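Local coordinates for protein DynE7 (Micromonospora chersina, PDB 2XEM) that probably acts as a hot-dog fold thioesterase in biosynthesis of the enediyne dynemicin, releasing a polyene chain from its thioester, at residues Gly92-Met97 with Arg116-Cys121; Met85-Leu90 with Arg144-Ala149. One frame throughout, in Å; residues are numbered along the deposited sequence.

Both contacts build on one antiparallel sheet, whose strands 80-91 and 94-105 are neighbours, and their centres lie 11 Å apart. Contact 1 is mostly buried: two strands of the sheet are zipped by five backbone bonds, with aliphatic and sulphur-bearing side chains on one face. Contact 2 is partly buried and more surface-like: the tail after helix 136-143 returns to strand 80-91 and holds it by two backbone bonds, a water and a few apolar touches. The two meet through backbone bonds of Ala96 with Asp88 and Arg89 and through sulphur packing, with Met97 SD 3.6 Å from Met85 SD. Along the chain, contact 1 is nested inside the loop that contact 2 closes.

Contact 1: Gly92-Met97 with Arg116-Cys121; sequences GHRIAM and RQTVAC
The imidazole of His93 reaches over to Ala120 and Cys121. One face carries CG of Arg94, 4.1 Å above the plane and displaced toward the rim; at the edge, near the ring plane, lies the carbonyl O of Cys121. Ala120 CB approaches obliquely, 3.5 Å from His93 ND1, a nitrogen that is buried here without a hydrogen-bonding partner. The ring is placed by a chi1 of 74°, which sets CG between the backbone N and carbonyl carbon.

Beyond the ring the backbones run antiparallel. His93 O accepts from Cys121 N, while Ile95 with Val119 and Met97 with Gln117 form reciprocal hydrogen-bonded pairs; the Val119 N to Ile95 O bond is 2.8 Å. Between them, Arg94 with Ala120 and Ala96 with Thr118 are non-hydrogen-bonded pairs.

On the face bearing Ile95, Met97 and Val119, Ile95 CB meets Val119 CG2 at 3.9 Å, and Ile95 CD1 reaches Cys121 SG at the same distance. Leu138 and Leu142 of helix 136-143 lie against Ile95. Met97 bends at chi3 (-76°), bringing CE to 3.7 Å from Val119 CG1 and into packing contact with Gln117 OE1, 3.6 Å away. Arg41 NH1 hydrogen-bonds this oxygen, and Phe30 of the second subunit packs on Gln117. On the other face, Thr118 OG1 is hydrogen-bonded to Asp66, on strand 60-71.

This is the pairing of a beta hairpin, strands 94-105 and 110-124, within the curved antiparallel sheet of the hot-dog fold.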
loop_
_atom_site.group_PDB
_atom_site.type_symbol
_atom_site.label_atom_id
_atom_site.label_comp_id
_atom_site.label_asym_id
_atom_site.label_seq_id
_atom_site.Cartn_x
_atom_site.Cartn_y
_atom_site.Cartn_z
ATOM N N GLY D 92 -9.868 -11.752 -28.104
ATOM C CA GLY D 92 -11.278 -11.753 -27.728
ATOM C C GLY D 92 -11.636 -10.616 -26.793
ATOM O O GLY D 92 -11.562 -9.447 -27.189
ATOM N N HIS D 93 -12.093 -10.969 -25.565
ATOM C CA HIS D 93 -12.310 -10.087 -24.417
ATOM C C HIS D 93 -11.001 -9.874 -23.611
ATOM O O HIS D 93 -11.008 -9.100 -22.665
ATOM C CB HIS D 93 -13.473 -10.620 -23.524
ATOM C CG HIS D 93 -13.128 -11.813 -22.702
ATOM N ND1 HIS D 93 -13.050 -11.740 -21.325
ATOM C CD2 HIS D 93 -12.850 -13.073 -23.091
ATOM C CE1 HIS D 93 -12.723 -12.958 -20.922
ATOM N NE2 HIS D 93 -12.595 -13.794 -21.950
ATOM N N ARG D 94 -9.899 -10.559 -23.978
ATOM C CA ARG D 94 -8.621 -10.462 -23.267
ATOM C C ARG D 94 -7.586 -9.557 -23.928
ATOM O O ARG D 94 -7.491 -9.490 -25.151
ATOM C CB ARG D 94 -8.019 -11.829 -22.998
ATOM C CG ARG D 94 -8.647 -12.525 -21.826
ATOM C CD ARG D 94 -8.248 -13.987 -21.902
ATOM N NE ARG D 94 -8.842 -14.767 -20.820
ATOM C CZ ARG D 94 -8.212 -15.691 -20.102
ATOM N NH1 ARG D 94 -6.945 -15.992 -20.357
ATOM N NH2 ARG D 94 -8.848 -16.332 -19.128
ATOM N N ILE D 95 -6.805 -8.871 -23.092
ATOM C CA ILE D 95 -5.743 -7.949 -23.486
ATOM C C ILE D 95 -4.487 -8.355 -22.725
ATOM O O ILE D 95 -4.487 -8.332 -21.501
ATOM C CB ILE D 95 -6.135 -6.462 -23.148
ATOM C CG1 ILE D 95 -7.463 -6.027 -23.826
ATOM C CG2 ILE D 95 -4.985 -5.509 -23.474
ATOM C CD1 ILE D 95 -8.151 -4.838 -23.146
ATOM N N ALA D 96 -3.413 -8.674 -23.444
ATOM C CA ALA D 96 -2.094 -8.905 -22.854
ATOM C C ALA D 96 -1.224 -7.697 -23.149
ATOM O O ALA D 96 -1.102 -7.285 -24.301
ATOM C CB ALA D 96 -1.470 -10.179 -23.424
ATOM N N MET D 97 -0.682 -7.092 -22.088
ATOM C CA MET D 97 0.211 -5.928 -22.108
ATOM C C MET D 97 1.556 -6.325 -21.556
ATOM O O MET D 97 1.610 -7.208 -20.703
ATOM C CB MET D 97 -0.344 -4.813 -21.202
ATOM C CG MET D 97 -1.568 -4.125 -21.764
ATOM S SD MET D 97 -2.503 -3.325 -20.440
ATOM C CE MET D 97 -3.300 -4.824 -19.680
ATOM N N ARG D 116 4.505 -8.176 -17.327
ATOM C CA ARG D 116 3.425 -8.530 -18.239
ATOM C C ARG D 116 2.172 -8.666 -17.423
ATOM O O ARG D 116 2.240 -9.057 -16.256
ATOM C CB ARG D 116 3.669 -9.901 -18.927
ATOM C CG ARG D 116 4.809 -9.981 -19.894
ATOM C CD ARG D 116 4.840 -11.354 -20.600
ATOM N NE ARG D 116 4.750 -12.514 -19.684
ATOM C CZ ARG D 116 5.783 -13.110 -19.097
ATOM N NH1 ARG D 116 7.016 -12.647 -19.272
ATOM N NH2 ARG D 116 5.596 -14.179 -18.341
ATOM N N GLN D 117 1.025 -8.460 -18.066
ATOM C CA GLN D 117 -0.269 -8.647 -17.421
ATOM C C GLN D 117 -1.293 -8.991 -18.486
ATOM O O GLN D 117 -1.233 -8.427 -19.587
ATOM C CB GLN D 117 -0.655 -7.318 -16.764
ATOM C CG GLN D 117 -1.857 -7.343 -15.912
ATOM C CD GLN D 117 -2.078 -5.940 -15.470
ATOM O OE1 GLN D 117 -2.707 -5.143 -16.164
ATOM N NE2 GLN D 117 -1.443 -5.577 -14.381
ATOM N N THR D 118 -2.242 -9.884 -18.149
ATOM C CA THR D 118 -3.416 -10.115 -18.990
ATOM C C THR D 118 -4.624 -9.637 -18.244
ATOM O O THR D 118 -4.795 -9.977 -17.081
ATOM C CB THR D 118 -3.571 -11.599 -19.391
ATOM O OG1 THR D 118 -2.324 -12.085 -19.850
ATOM C CG2 THR D 118 -4.645 -11.815 -20.471
ATOM N N VAL D 119 -5.469 -8.863 -18.913
ATOM C CA VAL D 119 -6.738 -8.401 -18.351
ATOM C C VAL D 119 -7.927 -8.861 -19.187
ATOM O O VAL D 119 -7.798 -9.045 -20.398
ATOM C CB VAL D 119 -6.793 -6.866 -18.092
ATOM C CG1 VAL D 119 -5.647 -6.378 -17.229
ATOM C CG2 VAL D 119 -6.934 -6.055 -19.403
ATOM N N ALA D 120 -9.071 -9.054 -18.552
ATOM C CA ALA D 120 -10.314 -9.359 -19.255
ATOM C C ALA D 120 -11.304 -8.210 -19.025
ATOM O O ALA D 120 -11.396 -7.688 -17.913
ATOM C CB ALA D 120 -10.900 -10.670 -18.735
ATOM N N CYS D 121 -12.010 -7.791 -20.081
ATOM C CA CYS D 121 -13.081 -6.814 -19.976
ATOM C C CYS D 121 -14.344 -7.545 -19.526
ATOM O O CYS D 121 -14.759 -8.521 -20.160
ATOM C CB CYS D 121 -13.292 -6.104 -21.312
ATOM S SG CYS D 121 -11.865 -5.129 -21.850
#

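Contact 2: Met85-Leu90 with Arg144-Ala149; sequences MMLDRL and RYAVVA
Tyr145 meets the strand mainly through its backbone: its carbonyl O accepts from Leu87 N at 2.9 Å, with the donor lying 46° out of the carbonyl plane. The same oxygen is touched by Met86, whose CE sits 3.4 Å from Tyr145 O because the chain bends at chi3 (78°). The tyrosine CB passes near Met85 O, and its side chain then leads away from the strand.

Ala146 comes next, opposite Leu87 in a single backbone bridge. Its CA makes a C-H...O contact with Leu87 O, while its methyl only loosely approaches Leu87 CD2.

Val147 contributes both its backbone and its side chain. Val147 N lies 2.8 Å from Leu87 O, with the N-H pointing almost straight at it and nearly in line with the C=O. Val147 CG2 lies 3.7 Å from Met86 CB, the two side chains crossing at about a right angle, and 3.4 Å from Asp88 OD1. Asp88 OD1 is hydrogen-bonded to Ser98 OG, and the valine methyl merely packs against it. A water donates to both Val147 O (2.7 Å) and Asp88 O (3.2 Å), continuing the link past the bridge. Here the strand carries a classic beta bulge, Asp88 and Arg89 both facing Ala96.

The chemistry is thus chiefly main-chain: two direct bonds and one water hold Tyr145-Val147 to strand 80-91 at Leu87 and Asp88, and Met86 and Val147 add a small apolar packing patch to this partly buried contact.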
loop_
_atom_site.group_PDB
_atom_site.type_symbol
_atom_site.label_atom_id
_atom_site.label_comp_id
_atom_site.label_asym_id
_atom_site.label_seq_id
_atom_site.Cartn_x
_atom_site.Cartn_y
_atom_site.Cartn_z
ATOM N N MET D 85 4.531 0.888 -21.457
ATOM C CA MET D 85 3.565 -0.154 -21.768
ATOM C C MET D 85 3.430 -0.416 -23.270
ATOM O O MET D 85 3.357 0.513 -24.075
ATOM C CB MET D 85 2.204 0.189 -21.167
ATOM C CG MET D 85 1.209 -0.951 -21.218
ATOM S SD MET D 85 -0.349 -0.491 -20.428
ATOM C CE MET D 85 -0.982 0.714 -21.686
ATOM N N MET D 86 3.342 -1.694 -23.634
ATOM C CA MET D 86 3.035 -2.110 -25.007
ATOM C C MET D 86 1.947 -3.161 -25.035
ATOM O O MET D 86 1.838 -3.952 -24.099
ATOM C CB MET D 86 4.294 -2.656 -25.683
ATOM C CG MET D 86 5.334 -1.579 -25.883
ATOM S SD MET D 86 6.541 -1.899 -27.116
ATOM C CE MET D 86 5.579 -1.536 -28.616
ATOM N N LEU D 87 1.149 -3.171 -26.107
ATOM C CA LEU D 87 0.203 -4.247 -26.362
ATOM C C LEU D 87 0.934 -5.472 -26.916
ATOM O O LEU D 87 1.588 -5.388 -27.954
ATOM C CB LEU D 87 -0.922 -3.799 -27.316
ATOM C CG LEU D 87 -1.929 -4.861 -27.766
ATOM C CD1 LEU D 87 -2.841 -5.224 -26.639
ATOM C CD2 LEU D 87 -2.732 -4.386 -28.984
ATOM N N ASP D 88 0.829 -6.613 -26.212
ATOM C CA ASP D 88 1.340 -7.900 -26.725
ATOM C C ASP D 88 0.366 -8.578 -27.641
ATOM O O ASP D 88 0.751 -9.041 -28.713
ATOM C CB ASP D 88 1.700 -8.848 -25.583
ATOM C CG ASP D 88 2.906 -8.417 -24.805
ATOM O OD1 ASP D 88 3.635 -7.512 -25.282
ATOM O OD2 ASP D 88 3.155 -9.004 -23.737
ATOM N N ARG D 89 -0.893 -8.676 -27.204
ATOM C CA ARG D 89 -1.951 -9.267 -28.015
ATOM C C ARG D 89 -3.325 -8.968 -27.452
ATOM O O ARG D 89 -3.492 -8.769 -26.239
ATOM C CB ARG D 89 -1.732 -10.783 -28.280
ATOM C CG ARG D 89 -1.661 -11.648 -27.038
ATOM C CD ARG D 89 -0.725 -12.827 -27.225
ATOM N NE ARG D 89 0.537 -12.644 -26.494
ATOM C CZ ARG D 89 0.713 -12.921 -25.203
ATOM N NH1 ARG D 89 -0.292 -13.395 -24.472
ATOM N NH2 ARG D 89 1.892 -12.716 -24.629
ATOM N N LEU D 90 -4.290 -8.914 -28.357
ATOM C CA LEU D 90 -5.694 -8.741 -28.071
ATOM C C LEU D 90 -6.324 -9.999 -28.569
ATOM O O LEU D 90 -6.228 -10.292 -29.759
ATOM C CB LEU D 90 -6.228 -7.512 -28.815
ATOM C CG LEU D 90 -7.301 -6.765 -28.071
ATOM C CD1 LEU D 90 -6.759 -5.457 -27.478
ATOM C CD2 LEU D 90 -8.529 -6.538 -28.969
ATOM N N ARG D 144 -2.181 1.192 -31.250
ATOM C CA ARG D 144 -1.115 2.164 -31.558
ATOM C C ARG D 144 0.216 1.802 -30.896
ATOM O O ARG D 144 1.257 2.318 -31.296
ATOM C CB ARG D 144 -1.541 3.588 -31.178
ATOM C CG ARG D 144 -2.785 4.057 -31.943
ATOM C CD ARG D 144 -2.965 5.571 -31.953
ATOM N NE ARG D 144 -3.106 6.132 -30.604
ATOM C CZ ARG D 144 -4.265 6.336 -29.987
ATOM N NH1 ARG D 144 -5.408 6.030 -30.588
ATOM N NH2 ARG D 144 -4.290 6.854 -28.767
ATOM N N TYR D 145 0.181 0.903 -29.885
ATOM C CA TYR D 145 1.366 0.464 -29.141
ATOM C C TYR D 145 1.608 -1.043 -29.278
ATOM O O TYR D 145 2.155 -1.658 -28.353
ATOM C CB TYR D 145 1.247 0.870 -27.650
ATOM C CG TYR D 145 1.006 2.354 -27.471
ATOM C CD1 TYR D 145 2.062 3.264 -27.501
ATOM C CD2 TYR D 145 -0.282 2.860 -27.370
ATOM C CE1 TYR D 145 1.844 4.633 -27.354
ATOM C CE2 TYR D 145 -0.512 4.229 -27.235
ATOM C CZ TYR D 145 0.551 5.109 -27.212
ATOM O OH TYR D 145 0.295 6.451 -27.065
ATOM N N ALA D 146 1.161 -1.638 -30.391
ATOM C CA ALA D 146 1.341 -3.070 -30.653
ATOM C C ALA D 146 2.810 -3.483 -30.810
ATOM O O ALA D 146 3.579 -2.861 -31.556
ATOM C CB ALA D 146 0.533 -3.521 -31.873
ATOM N N VAL D 147 3.182 -4.552 -30.092
ATOM C CA VAL D 147 4.462 -5.248 -30.263
ATOM C C VAL D 147 4.459 -5.837 -31.680
ATOM O O VAL D 147 3.433 -6.350 -32.102
ATOM C CB VAL D 147 4.640 -6.323 -29.142
ATOM C CG1 VAL D 147 5.750 -7.332 -29.466
ATOM C CG2 VAL D 147 4.897 -5.654 -27.800
ATOM N N VAL D 148 5.564 -5.707 -32.419
ATOM C CA VAL D 148 5.677 -6.244 -33.790
ATOM C C VAL D 148 6.585 -7.481 -33.881
ATOM O O VAL D 148 7.603 -7.560 -33.182
ATOM C CB VAL D 148 6.013 -5.177 -34.888
ATOM C CG1 VAL D 148 5.012 -4.037 -34.866
ATOM C CG2 VAL D 148 7.430 -4.625 -34.742
ATOM N N ALA D 149 6.214 -8.428 -34.758
ATOM C CA ALA D 149 7.029 -9.595 -35.116
ATOM C C ALA D 149 8.273 -9.199 -35.941
ATOM O O ALA D 149 8.262 -8.216 -36.690
ATOM C CB ALA D 149 6.186 -10.610 -35.876
HETATM O O HOH W 1 0.987 -6.882 -31.070
#